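Local coordinates for arginine decarboxylase, A207R protein (Paramecium bursaria Chlorella virus 1, PDB 2NVA), which decarboxylates arginine to agmatine, using pyridoxal 5'-phosphate as its cofactor, at residues V27-D32 against T58-V64; R40-A46 against I249-G254; F89-K94 against T111-E117; I173-V177 against A190-S194. All coordinates share one frame; numbering follows the deposited sequence.

Interaction 1: V27-D32 against T58-V64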
# COMPACT_ATOMS: atom_id res chain seq x y z
N VAL A 27 -18.32 -9.97 -16.37
CA VAL A 27 -17.27 -10.98 -16.35
C VAL A 27 -17.71 -12.24 -17.10
O VAL A 27 -16.92 -12.80 -17.86
CB VAL A 27 -16.84 -11.30 -14.91
CG1 VAL A 27 -15.87 -12.52 -14.86
CG2 VAL A 27 -16.19 -10.07 -14.30
N GLU A 28 -18.97 -12.65 -16.92
CA GLU A 28 -19.53 -13.76 -17.71
C GLU A 28 -19.39 -13.55 -19.21
O GLU A 28 -18.95 -14.45 -19.94
CB GLU A 28 -20.99 -14.03 -17.34
CG GLU A 28 -21.16 -14.53 -15.90
CD GLU A 28 -22.61 -14.69 -15.49
OE1 GLU A 28 -22.87 -15.58 -14.64
OE2 GLU A 28 -23.48 -13.94 -16.01
N ASP A 29 -19.77 -12.36 -19.68
CA ASP A 29 -19.63 -12.01 -21.09
C ASP A 29 -18.18 -12.05 -21.54
O ASP A 29 -17.89 -12.51 -22.63
CB ASP A 29 -20.24 -10.63 -21.37
CG ASP A 29 -21.76 -10.62 -21.21
OD1 ASP A 29 -22.33 -9.51 -21.13
OD2 ASP A 29 -22.39 -11.72 -21.17
N LEU A 30 -17.26 -11.58 -20.68
CA LEU A 30 -15.85 -11.60 -21.01
C LEU A 30 -15.26 -13.00 -21.02
O LEU A 30 -14.33 -13.27 -21.78
CB LEU A 30 -15.03 -10.69 -20.07
CG LEU A 30 -15.16 -9.18 -20.35
CD1 LEU A 30 -14.60 -8.35 -19.21
CD2 LEU A 30 -14.47 -8.81 -21.67
N ILE A 31 -15.77 -13.89 -20.16
CA ILE A 31 -15.35 -15.28 -20.18
C ILE A 31 -15.78 -15.91 -21.51
O ILE A 31 -15.02 -16.65 -22.13
CB ILE A 31 -15.90 -16.07 -18.98
CG1 ILE A 31 -15.26 -15.56 -17.69
CG2 ILE A 31 -15.67 -17.60 -19.18
CD1 ILE A 31 -16.02 -15.94 -16.42
N ASP A 32 -16.99 -15.57 -21.96
CA ASP A 32 -17.45 -16.05 -23.27
C ASP A 32 -16.59 -15.52 -24.40
O ASP A 32 -16.33 -16.25 -25.36
CB ASP A 32 -18.92 -15.68 -23.51
CG ASP A 32 -19.87 -16.44 -22.60
OD1 ASP A 32 -21.06 -16.03 -22.51
OD2 ASP A 32 -19.45 -17.42 -21.95
N THR A 58 -18.33 -16.62 -9.71
CA THR A 58 -18.71 -16.44 -11.11
C THR A 58 -17.74 -17.17 -12.04
O THR A 58 -18.16 -17.83 -12.99
CB THR A 58 -18.77 -14.95 -11.47
OG1 THR A 58 -19.72 -14.30 -10.62
CG2 THR A 58 -19.19 -14.76 -12.92
N MET A 59 -16.44 -17.03 -11.76
CA MET A 59 -15.37 -17.75 -12.44
C MET A 59 -15.61 -19.27 -12.33
O MET A 59 -15.61 -19.99 -13.33
CB MET A 59 -14.00 -17.45 -11.79
CG MET A 59 -13.40 -16.00 -11.94
SD MET A 59 -13.17 -15.54 -13.67
CE MET A 59 -12.65 -13.87 -13.38
N CYS A 60 -15.81 -19.72 -11.09
CA CYS A 60 -15.98 -21.14 -10.79
C CYS A 60 -17.10 -21.75 -11.64
O CYS A 60 -16.91 -22.80 -12.28
CB CYS A 60 -16.29 -21.32 -9.31
SG CYS A 60 -16.81 -22.99 -8.83
N ASP A 61 -18.26 -21.09 -11.63
CA ASP A 61 -19.45 -21.56 -12.36
C ASP A 61 -19.31 -21.54 -13.89
O ASP A 61 -20.06 -22.24 -14.58
CB ASP A 61 -20.67 -20.73 -11.92
CG ASP A 61 -21.08 -20.99 -10.47
OD1 ASP A 61 -20.61 -22.00 -9.87
OD2 ASP A 61 -21.86 -20.19 -9.91
N LYS A 62 -18.40 -20.72 -14.40
CA LYS A 62 -18.16 -20.60 -15.83
C LYS A 62 -17.01 -21.49 -16.27
O LYS A 62 -16.52 -21.39 -17.39
CB LYS A 62 -17.91 -19.14 -16.23
CG LYS A 62 -19.13 -18.22 -16.11
CD LYS A 62 -20.15 -18.43 -17.22
CE LYS A 62 -19.70 -17.82 -18.53
NZ LYS A 62 -20.69 -18.18 -19.61
N ASN A 63 -16.60 -22.38 -15.36
CA ASN A 63 -15.54 -23.37 -15.63
C ASN A 63 -14.16 -22.77 -15.85
O ASN A 63 -13.30 -23.37 -16.48
CB ASN A 63 -15.95 -24.30 -16.78
CG ASN A 63 -17.07 -25.22 -16.40
OD1 ASN A 63 -17.06 -25.82 -15.30
ND2 ASN A 63 -18.07 -25.36 -17.29
N VAL A 64 -13.94 -21.57 -15.31
CA VAL A 64 -12.62 -20.94 -15.32
C VAL A 64 -11.81 -21.54 -14.18
O VAL A 64 -12.37 -21.84 -13.12
CB VAL A 64 -12.74 -19.40 -15.14
CG1 VAL A 64 -11.36 -18.73 -15.09
CG2 VAL A 64 -13.59 -18.78 -16.28
O HOH W 1 -21.41 -17.64 -13.59

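Interaction 2: R40-A46 against I249-G254. With PL2 ((4-{[(4-{[amino(imino)methyl]amino}butyl)amino]methyl}-5-hydroxy-6-methylpyridin-3-yl)methyl dihydrogen phosphate), chain I.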
# COMPACT_ATOMS: atom_id res chain seq x y z
N ARG A 40 -8.03 -22.29 -27.75
CA ARG A 40 -7.18 -23.37 -27.26
C ARG A 40 -6.67 -23.15 -25.83
O ARG A 40 -6.02 -24.03 -25.27
CB ARG A 40 -5.97 -23.58 -28.18
CG ARG A 40 -6.31 -24.25 -29.53
CD ARG A 40 -5.03 -24.79 -30.20
NE ARG A 40 -4.31 -25.80 -29.41
CZ ARG A 40 -3.09 -26.25 -29.70
NH1 ARG A 40 -2.42 -25.77 -30.75
NH2 ARG A 40 -2.52 -27.18 -28.94
N VAL A 41 -6.97 -21.99 -25.26
CA VAL A 41 -6.31 -21.58 -24.01
C VAL A 41 -7.26 -21.60 -22.80
O VAL A 41 -8.25 -20.85 -22.77
CB VAL A 41 -5.66 -20.18 -24.14
CG1 VAL A 41 -4.85 -19.84 -22.88
CG2 VAL A 41 -4.78 -20.10 -25.38
N THR A 42 -6.96 -22.45 -21.83
CA THR A 42 -7.73 -22.52 -20.60
C THR A 42 -7.24 -21.44 -19.64
O THR A 42 -6.06 -21.45 -19.25
CB THR A 42 -7.61 -23.91 -19.92
OG1 THR A 42 -8.17 -24.89 -20.80
CG2 THR A 42 -8.35 -23.94 -18.59
N PRO A 43 -8.13 -20.51 -19.26
CA PRO A 43 -7.72 -19.44 -18.35
C PRO A 43 -7.67 -19.93 -16.90
O PRO A 43 -8.60 -20.57 -16.42
CB PRO A 43 -8.81 -18.38 -18.52
CG PRO A 43 -10.03 -19.15 -18.93
CD PRO A 43 -9.56 -20.41 -19.63
N HIS A 44 -6.55 -19.64 -16.23
CA HIS A 44 -6.44 -19.80 -14.80
C HIS A 44 -6.42 -18.40 -14.19
O HIS A 44 -5.38 -17.77 -14.16
CB HIS A 44 -5.17 -20.59 -14.44
CG HIS A 44 -5.31 -22.06 -14.66
ND1 HIS A 44 -5.32 -22.98 -13.62
CD2 HIS A 44 -5.48 -22.79 -15.79
CE1 HIS A 44 -5.48 -24.19 -14.11
NE2 HIS A 44 -5.58 -24.11 -15.42
N TYR A 45 -7.58 -17.94 -13.73
CA TYR A 45 -7.72 -16.57 -13.25
C TYR A 45 -6.76 -16.28 -12.08
O TYR A 45 -6.72 -17.03 -11.11
CB TYR A 45 -9.17 -16.26 -12.84
CG TYR A 45 -9.31 -14.92 -12.15
CD1 TYR A 45 -9.67 -14.84 -10.79
CD2 TYR A 45 -9.04 -13.74 -12.84
CE1 TYR A 45 -9.78 -13.60 -10.14
CE2 TYR A 45 -9.15 -12.49 -12.20
CZ TYR A 45 -9.52 -12.43 -10.87
OH TYR A 45 -9.61 -11.20 -10.23
N ALA A 46 -6.02 -15.17 -12.19
CA ALA A 46 -5.07 -14.75 -11.16
C ALA A 46 -5.83 -14.07 -10.02
O ALA A 46 -6.15 -12.88 -10.09
CB ALA A 46 -3.99 -13.82 -11.75
N ILE A 249 -2.73 -25.74 -23.50
CA ILE A 249 -2.29 -24.36 -23.34
C ILE A 249 -3.14 -23.73 -22.25
O ILE A 249 -4.36 -23.85 -22.26
CB ILE A 249 -2.41 -23.52 -24.63
CG1 ILE A 249 -2.02 -24.35 -25.89
CG2 ILE A 249 -1.66 -22.14 -24.49
CD1 ILE A 249 -0.52 -24.39 -26.20
N VAL A 250 -2.49 -23.07 -21.30
CA VAL A 250 -3.20 -22.34 -20.26
C VAL A 250 -2.66 -20.91 -20.18
O VAL A 250 -1.62 -20.61 -20.77
CB VAL A 250 -3.07 -23.02 -18.85
CG1 VAL A 250 -3.67 -24.44 -18.86
CG2 VAL A 250 -1.63 -23.04 -18.38
N ALA A 251 -3.38 -20.05 -19.48
CA ALA A 251 -2.95 -18.67 -19.25
C ALA A 251 -3.27 -18.29 -17.81
O ALA A 251 -4.04 -18.99 -17.14
CB ALA A 251 -3.64 -17.72 -20.21
N GLU A 252 -2.69 -17.18 -17.35
CA GLU A 252 -2.92 -16.72 -15.99
C GLU A 252 -3.43 -15.27 -16.01
O GLU A 252 -2.81 -14.39 -15.42
CB GLU A 252 -1.62 -16.81 -15.18
CG GLU A 252 -0.99 -18.21 -15.14
CD GLU A 252 0.47 -18.19 -14.68
OE1 GLU A 252 1.06 -17.09 -14.54
OE2 GLU A 252 1.04 -19.29 -14.46
N PRO A 253 -4.57 -15.03 -16.69
CA PRO A 253 -5.01 -13.64 -16.77
C PRO A 253 -5.58 -13.15 -15.45
O PRO A 253 -6.32 -13.88 -14.79
CB PRO A 253 -6.13 -13.69 -17.83
CG PRO A 253 -6.67 -15.08 -17.74
CD PRO A 253 -5.48 -15.96 -17.39
N GLY A 254 -5.25 -11.91 -15.08
CA GLY A 254 -5.89 -11.26 -13.94
C GLY A 254 -6.73 -10.11 -14.44
O GLY A 254 -7.97 -10.19 -14.45
N1 PL2 I . 0.25 -14.75 -13.22
C2 PL2 I . 1.29 -14.42 -12.44
C2A PL2 I . 2.27 -15.52 -11.97
C3 PL2 I . 1.46 -13.08 -12.07
O3 PL2 I . 2.53 -12.78 -11.29
C4 PL2 I . 0.57 -12.08 -12.50
C4A PL2 I . 0.71 -10.58 -12.10
C5 PL2 I . -0.50 -12.50 -13.32
C6 PL2 I . -0.63 -13.83 -13.66
P PL2 I . -2.30 -9.61 -15.25
N PL2 I . 2.11 -10.20 -11.81
CA PL2 I . 2.19 -9.21 -10.73
CG PL2 I . 1.53 -6.89 -9.96
OP2 PL2 I . -1.63 -8.31 -15.90
OP3 PL2 I . -3.35 -9.07 -14.12
OP1 PL2 I . -2.97 -10.47 -16.27
OP4 PL2 I . -1.08 -10.33 -14.48
C5M PL2 I . -1.52 -11.48 -13.86
CB PL2 I . 1.36 -7.95 -11.05
CD PL2 I . 0.73 -5.61 -10.30
NE PL2 I . 0.89 -4.70 -9.14
CZ PL2 I . 0.14 -3.62 -8.88
NH2 PL2 I . 0.40 -2.89 -7.77
NH1 PL2 I . -0.83 -3.24 -9.72
O HOH W 2 -5.19 -26.59 -24.89

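Interaction 3: F89-K94 against T111-E117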
# COMPACT_ATOMS: atom_id res chain seq x y z
N PHE A 89 -0.49 -23.48 -8.54
CA PHE A 89 0.21 -22.67 -7.55
C PHE A 89 1.30 -21.92 -8.33
O PHE A 89 2.47 -22.35 -8.36
CB PHE A 89 0.81 -23.58 -6.48
CG PHE A 89 1.10 -22.90 -5.16
CD1 PHE A 89 1.28 -21.51 -5.06
CD2 PHE A 89 1.28 -23.68 -4.01
CE1 PHE A 89 1.59 -20.92 -3.83
CE2 PHE A 89 1.58 -23.10 -2.79
CZ PHE A 89 1.74 -21.72 -2.68
N ALA A 90 0.91 -20.82 -8.97
CA ALA A 90 1.78 -20.18 -9.97
C ALA A 90 2.68 -19.09 -9.36
O ALA A 90 2.68 -17.95 -9.81
CB ALA A 90 0.94 -19.61 -11.13
N HIS A 91 3.44 -19.47 -8.33
CA HIS A 91 4.38 -18.55 -7.70
C HIS A 91 5.66 -19.37 -7.56
O HIS A 91 5.65 -20.44 -6.95
CB HIS A 91 3.79 -17.94 -6.44
CG HIS A 91 4.64 -16.86 -5.83
ND1 HIS A 91 6.02 -16.88 -5.89
CD2 HIS A 91 4.30 -15.74 -5.16
CE1 HIS A 91 6.49 -15.82 -5.27
NE2 HIS A 91 5.48 -15.11 -4.82
N THR A 92 6.75 -18.87 -8.11
CA THR A 92 7.98 -19.68 -8.14
C THR A 92 8.67 -19.79 -6.79
O THR A 92 9.60 -20.59 -6.64
CB THR A 92 9.01 -19.15 -9.19
OG1 THR A 92 9.44 -17.84 -8.81
CG2 THR A 92 8.39 -19.12 -10.60
N MET A 93 8.21 -19.01 -5.81
CA MET A 93 8.80 -19.03 -4.46
C MET A 93 7.71 -19.25 -3.41
O MET A 93 6.97 -18.33 -3.06
CB MET A 93 9.57 -17.73 -4.19
CG MET A 93 10.79 -17.56 -5.07
SD MET A 93 12.11 -18.69 -4.56
CE MET A 93 13.37 -18.33 -5.78
N LYS A 94 7.63 -20.49 -2.92
CA LYS A 94 6.52 -20.92 -2.07
C LYS A 94 7.09 -21.36 -0.73
O LYS A 94 8.10 -22.08 -0.70
CB LYS A 94 5.80 -22.11 -2.73
CG LYS A 94 5.16 -21.80 -4.10
CD LYS A 94 4.87 -23.07 -4.93
CE LYS A 94 6.16 -23.68 -5.54
NZ LYS A 94 7.00 -22.68 -6.30
N THR A 111 4.86 -23.75 -10.17
CA THR A 111 5.96 -23.23 -10.97
C THR A 111 7.26 -23.17 -10.15
O THR A 111 7.23 -23.22 -8.92
CB THR A 111 5.65 -21.82 -11.55
OG1 THR A 111 5.31 -20.93 -10.49
CG2 THR A 111 4.48 -21.88 -12.55
N PHE A 112 8.39 -23.09 -10.86
CA PHE A 112 9.70 -22.89 -10.22
C PHE A 112 10.64 -22.18 -11.18
O PHE A 112 10.41 -22.18 -12.40
CB PHE A 112 10.33 -24.21 -9.76
CG PHE A 112 10.83 -25.07 -10.89
CD1 PHE A 112 12.20 -25.17 -11.15
CD2 PHE A 112 9.94 -25.77 -11.69
CE1 PHE A 112 12.68 -25.96 -12.20
CE2 PHE A 112 10.41 -26.56 -12.75
CZ PHE A 112 11.78 -26.66 -13.00
N ASP A 113 11.70 -21.60 -10.62
CA ASP A 113 12.76 -20.99 -11.41
C ASP A 113 14.14 -21.10 -10.73
O ASP A 113 15.08 -20.42 -11.14
CB ASP A 113 12.44 -19.53 -11.78
CG ASP A 113 12.29 -18.61 -10.54
OD1 ASP A 113 12.83 -18.93 -9.45
OD2 ASP A 113 11.62 -17.56 -10.69
N SER A 114 14.23 -21.96 -9.71
CA SER A 114 15.48 -22.12 -8.96
C SER A 114 15.70 -23.56 -8.49
O SER A 114 14.75 -24.33 -8.31
CB SER A 114 15.48 -21.20 -7.73
OG SER A 114 14.47 -21.57 -6.80
N SER A 115 16.97 -23.90 -8.28
CA SER A 115 17.32 -25.24 -7.78
C SER A 115 16.84 -25.42 -6.33
O SER A 115 16.38 -26.49 -5.96
CB SER A 115 18.83 -25.49 -7.90
OG SER A 115 19.57 -24.62 -7.06
N PHE A 116 16.92 -24.36 -5.53
CA PHE A 116 16.47 -24.43 -4.13
C PHE A 116 14.98 -24.68 -3.99
O PHE A 116 14.53 -25.32 -3.02
CB PHE A 116 16.88 -23.17 -3.36
CG PHE A 116 18.34 -23.11 -3.08
CD1 PHE A 116 18.90 -23.87 -2.05
CD2 PHE A 116 19.18 -22.35 -3.89
CE1 PHE A 116 20.25 -23.84 -1.80
CE2 PHE A 116 20.55 -22.30 -3.64
CZ PHE A 116 21.09 -23.06 -2.60
N GLU A 117 14.21 -24.19 -4.95
CA GLU A 117 12.77 -24.48 -4.98
C GLU A 117 12.52 -25.97 -5.27
O GLU A 117 11.59 -26.57 -4.70
CB GLU A 117 12.07 -23.60 -6.01
CG GLU A 117 10.57 -23.49 -5.79
CD GLU A 117 10.19 -22.61 -4.59
OE1 GLU A 117 8.98 -22.55 -4.27
OE2 GLU A 117 11.09 -21.99 -3.95
O HOH W 3 4.92 -18.25 -11.69

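Interaction 4: I173-V177 against A190-S194. With PL2 ((4-{[(4-{[amino(imino)methyl]amino}butyl)amino]methyl}-5-hydroxy-6-methylpyridin-3-yl)methyl dihydrogen phosphate), chain I.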
# COMPACT_ATOMS: atom_id res chain seq x y z
N ILE A 173 6.17 -25.40 -19.45
CA ILE A 173 6.95 -24.16 -19.42
C ILE A 173 5.97 -23.00 -19.33
O ILE A 173 4.94 -23.01 -20.00
CB ILE A 173 7.83 -23.98 -20.71
CG1 ILE A 173 8.73 -25.20 -20.96
CG2 ILE A 173 8.65 -22.68 -20.68
CD1 ILE A 173 9.80 -25.48 -19.89
N SER A 174 6.30 -22.02 -18.49
CA SER A 174 5.51 -20.80 -18.39
C SER A 174 6.40 -19.56 -18.54
O SER A 174 7.62 -19.63 -18.46
CB SER A 174 4.78 -20.74 -17.05
OG SER A 174 5.68 -20.46 -16.00
N PHE A 175 5.75 -18.42 -18.75
CA PHE A 175 6.43 -17.14 -18.73
C PHE A 175 5.38 -16.11 -18.34
O PHE A 175 4.18 -16.38 -18.43
CB PHE A 175 7.02 -16.81 -20.11
CG PHE A 175 6.00 -16.76 -21.24
CD1 PHE A 175 5.26 -15.59 -21.49
CD2 PHE A 175 5.78 -17.87 -22.07
CE1 PHE A 175 4.32 -15.54 -22.53
CE2 PHE A 175 4.85 -17.81 -23.11
CZ PHE A 175 4.12 -16.64 -23.34
N HIS A 176 5.84 -14.94 -17.91
CA HIS A 176 4.97 -13.79 -17.80
C HIS A 176 5.74 -12.62 -18.37
O HIS A 176 6.81 -12.27 -17.86
CB HIS A 176 4.57 -13.53 -16.35
CG HIS A 176 3.35 -12.67 -16.21
ND1 HIS A 176 3.15 -11.56 -16.99
CD2 HIS A 176 2.27 -12.77 -15.41
CE1 HIS A 176 2.00 -10.99 -16.65
NE2 HIS A 176 1.45 -11.70 -15.69
N VAL A 177 5.22 -12.03 -19.45
CA VAL A 177 5.93 -10.94 -20.12
C VAL A 177 5.94 -9.66 -19.28
O VAL A 177 6.76 -8.76 -19.52
CB VAL A 177 5.36 -10.64 -21.53
CG1 VAL A 177 5.43 -11.88 -22.39
CG2 VAL A 177 3.93 -10.09 -21.44
N ALA A 190 8.14 -14.91 -26.65
CA ALA A 190 8.06 -15.70 -25.43
C ALA A 190 7.62 -17.13 -25.73
O ALA A 190 8.13 -18.09 -25.13
CB ALA A 190 7.12 -15.06 -24.43
N ILE A 191 6.66 -17.28 -26.64
CA ILE A 191 6.14 -18.61 -27.00
C ILE A 191 7.20 -19.40 -27.79
O ILE A 191 7.35 -20.62 -27.61
CB ILE A 191 4.78 -18.50 -27.75
CG1 ILE A 191 3.70 -17.98 -26.78
CG2 ILE A 191 4.36 -19.86 -28.37
CD1 ILE A 191 2.50 -17.30 -27.46
N LYS A 192 7.95 -18.70 -28.64
CA LYS A 192 9.07 -19.30 -29.36
C LYS A 192 10.14 -19.80 -28.37
O LYS A 192 10.62 -20.93 -28.49
CB LYS A 192 9.68 -18.32 -30.37
CG LYS A 192 10.83 -18.90 -31.19
CD LYS A 192 11.43 -17.87 -32.14
CE LYS A 192 12.50 -18.56 -33.03
NZ LYS A 192 12.99 -17.60 -34.08
N SER A 193 10.51 -18.95 -27.41
CA SER A 193 11.51 -19.34 -26.40
C SER A 193 11.01 -20.51 -25.56
O SER A 193 11.80 -21.34 -25.12
CB SER A 193 11.83 -18.15 -25.49
OG SER A 193 12.46 -17.11 -26.22
N SER A 194 9.70 -20.55 -25.32
CA SER A 194 9.09 -21.61 -24.54
C SER A 194 9.18 -22.95 -25.27
O SER A 194 9.40 -23.99 -24.64
CB SER A 194 7.64 -21.27 -24.23
OG SER A 194 7.55 -20.15 -23.37
N1 PL2 I . 0.25 -14.75 -13.22
C2 PL2 I . 1.29 -14.42 -12.44
C2A PL2 I . 2.27 -15.52 -11.97
C3 PL2 I . 1.46 -13.08 -12.07
O3 PL2 I . 2.53 -12.78 -11.29
C4 PL2 I . 0.57 -12.08 -12.50
C4A PL2 I . 0.71 -10.58 -12.10
C5 PL2 I . -0.50 -12.50 -13.32
C6 PL2 I . -0.63 -13.83 -13.66
P PL2 I . -2.30 -9.61 -15.25
N PL2 I . 2.11 -10.20 -11.81
CA PL2 I . 2.19 -9.21 -10.73
CG PL2 I . 1.53 -6.89 -9.96
OP2 PL2 I . -1.63 -8.31 -15.90
OP3 PL2 I . -3.35 -9.07 -14.12
OP1 PL2 I . -2.97 -10.47 -16.27
OP4 PL2 I . -1.08 -10.33 -14.48
C5M PL2 I . -1.52 -11.48 -13.86
CB PL2 I . 1.36 -7.95 -11.05
CD PL2 I . 0.73 -5.61 -10.30
NE PL2 I . 0.89 -4.70 -9.14
CZ PL2 I . 0.14 -3.62 -8.88
NH2 PL2 I . 0.40 -2.89 -7.77
NH1 PL2 I . -0.83 -3.24 -9.72

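Interaction 1: V27-D32 against T58-V64
Two outer helices of the TIM barrel meet here, helix 24-37 through Val-27, Glu-28, Ile-31 and Asp-32, and helix 53-61 through Thr-58 and Met-59, with the turn after it adding Lys-62 and Val-64. The second helix closes with a Schellman motif: Asn-63 has positive phi, Val-64 N turns back to Met-59 O at 3.0 Å, and Asn-63 N bonds to Cys-60 O. This reversal swings Val-64 round to Ile-31, and the two branched side chains meet tip to tip, with Ile-31 CD1 3.7 Å from Val-64 CG2. The same CD1 rests on Lys-62 CB and, a little farther off, on Met-59 SD. One turn earlier Val-27 CG1 lies 3.8 Å from Met-59 CE, the two side chains crossing at about a right angle. Glu-28 lays its CG on Thr-58 CG2 at 3.6 Å, while its OE1 accepts from a water that bonds weakly to Thr-58 O. Lys-62 is folded: bends at chi2 (-75°) and chi3 (-76°) carry CE past Glu-28 O and bring NZ to Asp-32 OD2 at 2.8 Å. This salt bridge enters on the syn side of the carboxylate, at the exposed margin of an otherwise mostly buried contact. Ile-31 and Met-59 also pack on Phe-257 of helix 255-258, and Val-64 leans on Pro-43 and Tyr-45 of strand 41-46.

Interaction 2: R40-A46 against I249-G254
Arg-40 lays one face of its guanidinium against Ile-249 CG1, while a water links Arg-40 O to Ile-249 N; Arg-40 NH1 bonds to Phe-242 O. From here two parallel strands of the TIM barrel, 41-46 and 248-251, run side by side and close the barrel. Val-41 packs its CG1 on Ala-251 CB at 3.6 Å and its CG2 on Ile-249 CG2. Thr-42 carries the ladder in both directions, its N giving to Ile-249 O at 3.0 Å and its O accepting from Ala-251 N at 3.0 Å. Pro-43, on the same face as Val-41 and Ala-251, sets CB against Pro-253 CG. His-44 N makes a short bond of 2.7 Å to Ala-251 O, while its ring crosses Val-250 at a slant, CD2 against CB, and turns ND1 to Phe-66 O. In Tyr-45, CG anti to the backbone N (chi1 171°) brings the ring edge to Gly-254 O, 3.4 Å from CE2; the OH bonds to Asn-50 O. Ala-46 N carries the pairing past the end of the partner strand, donating to Pro-253 O at 2.9 Å from above the carbonyl plane. The strand end that this bond secures carries the cofactor site. Gly-254 N donates a nearly straight bond (167°) to the phosphate oxygen OP1 of the agmatine adduct PL2, and Glu-252 OE1 lies 2.8 Å from its pyridine N1. A carboxylate so placed would probably stabilise a protonated pyridine nitrogen, as in related fold-type III enzymes.

Interaction 3: F89-K94 against T111-E117
Thr-111, Thr-92 and Glu-117 carry this contact, in which the loop leaving strand 87-89 of the TIM barrel meets the end of the next barrel strand, 109-112, and the start of helix 115-124. It lies at the subunit interface and includes Ala-90 of the ligand pocket. Thr-111 links the strands only lightly: its N gives a weak bond of 3.3 Å to Phe-89 O. Its OG1 lies 3.6 Å from Thr-92 CG2 and shares a water with Ala-90 O, which that water reaches only weakly. With OG1 held between the backbone N and the carbonyl carbon (chi1 64°), Thr-92 donates at 2.9 Å to Asp-113 OD2, arriving well above the carboxylate plane. Asp-113 OD2 also takes the amide of Gly-150, and OD1 pairs with Arg-272 of the second subunit. Met-93 runs past the carboxylate of Glu-117, SD near OE2, and ends with CE against Ser-114 OG. Ser-114 is the N-cap residue, its OG accepting from Glu-117 N at 3.2 Å. Glu-117 reaches back from the first turn, its OE1 gripped twice by Lys-94: the backbone N comes in at 2.8 Å on the syn side, and NZ at 2.8 Å on the anti side as a salt bridge. OE2 pairs with Lys-120, so both oxygens face a positive charge, which probably favours the ionised form. Lys-94 lies with CD over the centre of one face of the Phe-89 ring, then bends at chi3 and chi4. Its NZ also donates to His-91 O, in the carbonyl plane, and to Thr-111 O at 2.7 Å, nearly along the C=O axis (166°).

Interaction 4: I173-V177 against A190-S194
Ala-190 sets its methyl squarely over one face of the Phe-175 ring, a CH-pi contact in which CB stands 3.4 Å from the centroid and 11° off the ring normal. Ser-194 meets the same ring at its edge, OG lying near the ring plane and 3.2 Å from CD2. Ile-191 completes the grip with CG1 3.7 Å from Phe-175 CZ, the two side chains passing obliquely. To either side of Phe-175 in sequence, Val-177 CG1 touches Ala-190 CB, and Ile-173 CG2 sits 3.9 Å from Ser-194 OG. The side chains of Ile-173, Phe-175 and Val-177 thus form the surface that strand 170-174 and the loop after it turn to helix 184-204, within a beta-alpha-beta unit of the TIM barrel that goes on to strand 210-212. What holds the serine in place is its own helix: OG donates to Ala-190 O at 2.8 Å, and Ser-194 N reaches that same oxygen from the opposite face of its plane, so one carbonyl accepts two bonds. With OG donating to that carbonyl, its oxygen is what meets the ring edge. Ile-191 is backed by Ala-237, Ile-238 and Phe-241 of helix 229-241, and Phe-175 by Ile-213. The CB of His-176 points away from the helix, and CG anti to the backbone N (chi1 -161°) carries the imidazole to PL2. Its ND1 is bonded to Gly-178 N, and its NE2 donates to the phosphate ester oxygen OP4 of PL2 at 3.1 Å.

Starting from the N terminus, helix 24-37 opens interaction 1 and strand 41-46 opens interaction 2 before 58-64 comes back to close the first, so these two cross; they also touch, Val-64 lying against Pro-43 O. Interaction 3 then closes a short loop from the turn after strand 87-89 to strand 109-112 and the start of helix 115-124, and interaction 4 another, between strand 170-174 and the helix that follows it. These two stand in series, brush at Thr-111 and Ser-174, and are both nested in the long loop that 249-254 shuts by pairing with strand 41-46. Interactions 2 and 4 both reach PL2, and Ala-90 of interaction 3 meets Glu-252 of interaction 2.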